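Local coordinates for fiber protein (PDB 3CNC) that forms the trimeric knob at the tip of the adenovirus fiber, which probably attaches the virus to its cell receptor, CD46 in many species B adenoviruses, at residues C156-F166 with P199-P210. Sequence-based numbering, arbitrary orientation.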
loop_
_atom_site.group_PDB
_atom_site.type_symbol
_atom_site.label_atom_id
_atom_site.label_comp_id
_atom_site.label_asym_id
_atom_site.label_seq_id
_atom_site.Cartn_x
_atom_site.Cartn_y
_atom_site.Cartn_z
ATOM N N CYS A 156 -4.582 -2.313 10.359
ATOM C CA CYS A 156 -3.294 -2.788 10.856
ATOM C C CYS A 156 -3.583 -3.735 12.020
ATOM O O CYS A 156 -4.738 -4.141 12.206
ATOM C CB CYS A 156 -2.356 -1.629 11.262
ATOM S SG CYS A 156 -2.849 -0.572 12.616
ATOM N N TYR A 157 -2.572 -4.107 12.801
ATOM C CA TYR A 157 -2.827 -5.064 13.877
ATOM C C TYR A 157 -2.095 -4.903 15.193
ATOM O O TYR A 157 -1.072 -4.228 15.298
ATOM C CB TYR A 157 -2.563 -6.494 13.380
ATOM C CG TYR A 157 -3.369 -6.866 12.169
ATOM C CD1 TYR A 157 -3.009 -6.410 10.901
ATOM C CD2 TYR A 157 -4.543 -7.597 12.298
ATOM C CE1 TYR A 157 -3.810 -6.666 9.789
ATOM C CE2 TYR A 157 -5.350 -7.859 11.203
ATOM C CZ TYR A 157 -4.981 -7.388 9.950
ATOM O OH TYR A 157 -5.795 -7.640 8.866
ATOM N N TYR A 158 -2.653 -5.556 16.204
ATOM C CA TYR A 158 -2.059 -5.582 17.526
ATOM C C TYR A 158 -1.863 -7.060 17.849
ATOM O O TYR A 158 -2.800 -7.848 17.746
ATOM C CB TYR A 158 -2.983 -4.961 18.564
ATOM C CG TYR A 158 -2.464 -5.170 19.962
ATOM C CD1 TYR A 158 -1.345 -4.471 20.421
ATOM C CD2 TYR A 158 -3.053 -6.109 20.812
ATOM C CE1 TYR A 158 -0.827 -4.703 21.687
ATOM C CE2 TYR A 158 -2.538 -6.347 22.078
ATOM C CZ TYR A 158 -1.430 -5.642 22.506
ATOM O OH TYR A 158 -0.926 -5.872 23.753
ATOM N N LYS A 159 -0.641 -7.433 18.213
ATOM C CA LYS A 159 -0.336 -8.821 18.554
ATOM C C LYS A 159 -0.327 -8.943 20.078
ATOM O O LYS A 159 0.534 -8.365 20.745
ATOM C CB LYS A 159 1.036 -9.215 17.998
ATOM C CG LYS A 159 1.383 -10.692 18.152
ATOM C CD LYS A 159 2.835 -10.937 17.767
ATOM C CE LYS A 159 3.246 -12.387 17.963
ATOM N NZ LYS A 159 4.731 -12.529 17.913
ATOM N N SER A 160 -1.279 -9.692 20.625
ATOM C CA SER A 160 -1.362 -9.845 22.076
ATOM C C SER A 160 -0.305 -10.781 22.638
ATOM O O SER A 160 0.383 -11.491 21.896
ATOM C CB SER A 160 -2.748 -10.342 22.498
ATOM O OG SER A 160 -2.867 -11.735 22.302
ATOM N N THR A 161 -0.194 -10.779 23.962
ATOM C CA THR A 161 0.781 -11.603 24.664
ATOM C C THR A 161 0.725 -13.085 24.287
ATOM O O THR A 161 1.763 -13.724 24.152
ATOM C CB THR A 161 0.625 -11.452 26.194
ATOM O OG1 THR A 161 0.865 -10.088 26.559
ATOM C CG2 THR A 161 1.627 -12.337 26.931
ATOM N N ASN A 162 -0.473 -13.631 24.101
ATOM C CA ASN A 162 -0.586 -15.044 23.750
ATOM C C ASN A 162 -0.375 -15.296 22.262
ATOM O O ASN A 162 -0.427 -16.439 21.810
ATOM C CB ASN A 162 -1.946 -15.602 24.172
ATOM C CG ASN A 162 -3.075 -15.134 23.281
ATOM O OD1 ASN A 162 -4.227 -15.511 23.480
ATOM N ND2 ASN A 162 -2.752 -14.309 22.292
ATOM N N GLY A 163 -0.162 -14.226 21.499
ATOM C CA GLY A 163 0.077 -14.378 20.073
ATOM C C GLY A 163 -1.093 -14.160 19.130
ATOM O O GLY A 163 -0.950 -14.358 17.926
ATOM N N THR A 164 -2.246 -13.757 19.651
ATOM C CA THR A 164 -3.406 -13.529 18.794
ATOM C C THR A 164 -3.381 -12.141 18.151
ATOM O O THR A 164 -2.965 -11.159 18.768
ATOM C CB THR A 164 -4.735 -13.701 19.571
ATOM O OG1 THR A 164 -4.681 -12.941 20.784
ATOM C CG2 THR A 164 -4.980 -15.171 19.899
ATOM N N LEU A 165 -3.827 -12.076 16.899
ATOM C CA LEU A 165 -3.850 -10.825 16.155
ATOM C C LEU A 165 -5.205 -10.137 16.203
ATOM O O LEU A 165 -6.208 -10.676 15.726
ATOM C CB LEU A 165 -3.480 -11.073 14.693
ATOM C CG LEU A 165 -2.059 -11.545 14.402
ATOM C CD1 LEU A 165 -1.934 -11.838 12.905
ATOM C CD2 LEU A 165 -1.059 -10.480 14.832
ATOM N N PHE A 166 -5.233 -8.942 16.781
ATOM C CA PHE A 166 -6.470 -8.184 16.848
ATOM C C PHE A 166 -6.440 -7.108 15.769
ATOM O O PHE A 166 -5.528 -6.284 15.722
ATOM C CB PHE A 166 -6.646 -7.544 18.225
ATOM C CG PHE A 166 -6.903 -8.536 19.324
ATOM C CD1 PHE A 166 -5.870 -9.317 19.833
ATOM C CD2 PHE A 166 -8.187 -8.700 19.841
ATOM C CE1 PHE A 166 -6.105 -10.248 20.842
ATOM C CE2 PHE A 166 -8.437 -9.630 20.853
ATOM C CZ PHE A 166 -7.389 -10.408 21.355
ATOM N N PRO A 199 -7.830 -7.754 24.656
ATOM C CA PRO A 199 -6.624 -8.417 24.153
ATOM C C PRO A 199 -5.670 -8.808 25.282
ATOM O O PRO A 199 -5.078 -9.885 25.254
ATOM C CB PRO A 199 -6.016 -7.363 23.229
ATOM C CG PRO A 199 -7.220 -6.665 22.700
ATOM C CD PRO A 199 -8.041 -6.476 23.955
ATOM N N GLU A 200 -5.520 -7.925 26.265
ATOM C CA GLU A 200 -4.627 -8.186 27.390
ATOM C C GLU A 200 -5.332 -8.182 28.751
ATOM O O GLU A 200 -6.537 -7.936 28.852
ATOM C CB GLU A 200 -3.490 -7.157 27.432
ATOM C CG GLU A 200 -2.587 -7.097 26.197
ATOM C CD GLU A 200 -1.951 -8.431 25.833
ATOM O OE1 GLU A 200 -1.709 -9.269 26.730
ATOM O OE2 GLU A 200 -1.677 -8.633 24.634
ATOM N N THR A 201 -4.547 -8.456 29.790
ATOM C CA THR A 201 -5.011 -8.491 31.174
ATOM C C THR A 201 -3.937 -7.819 32.021
ATOM O O THR A 201 -4.185 -7.385 33.142
ATOM C CB THR A 201 -5.204 -9.949 31.658
ATOM O OG1 THR A 201 -6.515 -10.401 31.302
ATOM C CG2 THR A 201 -5.029 -10.053 33.164
ATOM N N THR A 202 -2.737 -7.734 31.456
ATOM C CA THR A 202 -1.601 -7.132 32.134
ATOM C C THR A 202 -1.195 -5.880 31.382
ATOM O O THR A 202 -1.697 -5.616 30.294
ATOM C CB THR A 202 -0.402 -8.087 32.127
ATOM O OG1 THR A 202 -0.855 -9.414 32.414
ATOM C CG2 THR A 202 0.626 -7.667 33.171
ATOM N N GLU A 203 -0.296 -5.100 31.968
ATOM C CA GLU A 203 0.196 -3.911 31.297
ATOM C C GLU A 203 1.204 -4.429 30.262
ATOM O O GLU A 203 2.253 -4.964 30.621
ATOM C CB GLU A 203 0.886 -2.974 32.290
ATOM C CG GLU A 203 1.626 -1.829 31.629
ATOM C CD GLU A 203 2.416 -0.981 32.611
ATOM O OE1 GLU A 203 3.184 -0.103 32.158
ATOM O OE2 GLU A 203 2.270 -1.187 33.836
ATOM N N VAL A 204 0.865 -4.296 28.983
ATOM C CA VAL A 204 1.736 -4.755 27.898
ATOM C C VAL A 204 1.955 -3.607 26.921
ATOM O O VAL A 204 1.019 -2.872 26.612
ATOM C CB VAL A 204 1.093 -5.930 27.123
ATOM C CG1 VAL A 204 2.135 -6.608 26.241
ATOM C CG2 VAL A 204 0.481 -6.923 28.097
ATOM N N THR A 205 3.181 -3.457 26.430
ATOM C CA THR A 205 3.481 -2.381 25.488
ATOM C C THR A 205 2.566 -2.375 24.265
ATOM O O THR A 205 2.485 -3.354 23.523
ATOM C CB THR A 205 4.926 -2.443 24.999
ATOM O OG1 THR A 205 5.808 -2.217 26.102
ATOM C CG2 THR A 205 5.169 -1.367 23.938
ATOM N N LEU A 206 1.883 -1.256 24.065
ATOM C CA LEU A 206 0.957 -1.093 22.947
ATOM C C LEU A 206 1.726 -0.865 21.643
ATOM O O LEU A 206 2.448 0.121 21.493
ATOM C CB LEU A 206 0.010 0.082 23.233
ATOM C CG LEU A 206 -0.834 0.662 22.098
ATOM C CD1 LEU A 206 -1.686 -0.416 21.479
ATOM C CD2 LEU A 206 -1.712 1.774 22.644
ATOM N N ILE A 207 1.563 -1.797 20.711
ATOM C CA ILE A 207 2.236 -1.728 19.421
ATOM C C ILE A 207 1.240 -1.905 18.276
ATOM O O ILE A 207 0.576 -2.941 18.180
ATOM C CB ILE A 207 3.312 -2.847 19.287
ATOM C CG1 ILE A 207 4.358 -2.705 20.398
ATOM C CG2 ILE A 207 3.986 -2.781 17.904
ATOM C CD1 ILE A 207 5.386 -3.837 20.420
ATOM N N THR A 208 1.114 -0.890 17.426
ATOM C CA THR A 208 0.230 -1.002 16.258
ATOM C C THR A 208 1.177 -1.373 15.126
ATOM O O THR A 208 2.243 -0.767 14.985
ATOM C CB THR A 208 -0.502 0.338 15.908
ATOM O OG1 THR A 208 0.460 1.352 15.603
ATOM C CG2 THR A 208 -1.369 0.817 17.096
ATOM N N SER A 209 0.830 -2.388 14.347
ATOM C CA SER A 209 1.713 -2.770 13.259
ATOM C C SER A 209 1.634 -1.701 12.164
ATOM O O SER A 209 0.666 -0.931 12.086
ATOM C CB SER A 209 1.353 -4.160 12.713
ATOM O OG SER A 209 0.061 -4.196 12.136
ATOM N N PRO A 210 2.672 -1.629 11.322
ATOM C CA PRO A 210 2.799 -0.682 10.212
ATOM C C PRO A 210 1.553 -0.466 9.360
ATOM O O PRO A 210 0.983 -1.412 8.821
ATOM C CB PRO A 210 3.954 -1.273 9.396
ATOM C CG PRO A 210 4.853 -1.810 10.474
ATOM C CD PRO A 210 3.854 -2.509 11.394
HETATM O O HOH W 1 1.391 -5.541 17.835
#
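Ser209 meets Tyr157 with two bonds: its N-H reaches Tyr157 O (2.8 Å), and its OG takes the Tyr157 N-H at 2.7 Å. Two residues further along, the backbones stand too far apart for a direct bond, and a water bridges them, accepting from Lys159 N and donating to Ile207 O. Between these backbones and Pro199 lies the Tyr158 ring. Its CG is anti to the backbone N (chi1 171°), which sends the ring along 199-210: Ile207 O sits at its edge, 3.3 Å from Tyr158 CD1, Leu206 CD1 approaches obliquely, and Pro199 CB comes within 3.8 Å of Tyr158 CE2. The hydroxyl donates to Glu200 OE2, an atom whose place is less sure and which also takes the Thr161 N-H; the carboxylate plane is turned 78° from the ring. Thr161 OG1 donates to Glu200 OE1 at 2.7 Å, from well above that plane. Thr161 is the second residue of the type I turn, Ser160 to Gly163, in the hairpin joining strands 151-159 and 165-174, in one of the two antiparallel sheets of the knob's beta-sandwich; 199-210, part of the long loop after strand 185-194, leads to strand 211-216 of the other. On the hairpin's next strand, Phe166 receives Pro199 CG squarely over its ring, 3.7 Å from the centroid, in a CH-pi contact. Farther out, Phe81 packs edge-to-face with Tyr158, Thr208 OG1 bonds Leu70 N, and Lys159 makes a cation-pi contact with Tyr151 of a neighbouring subunit.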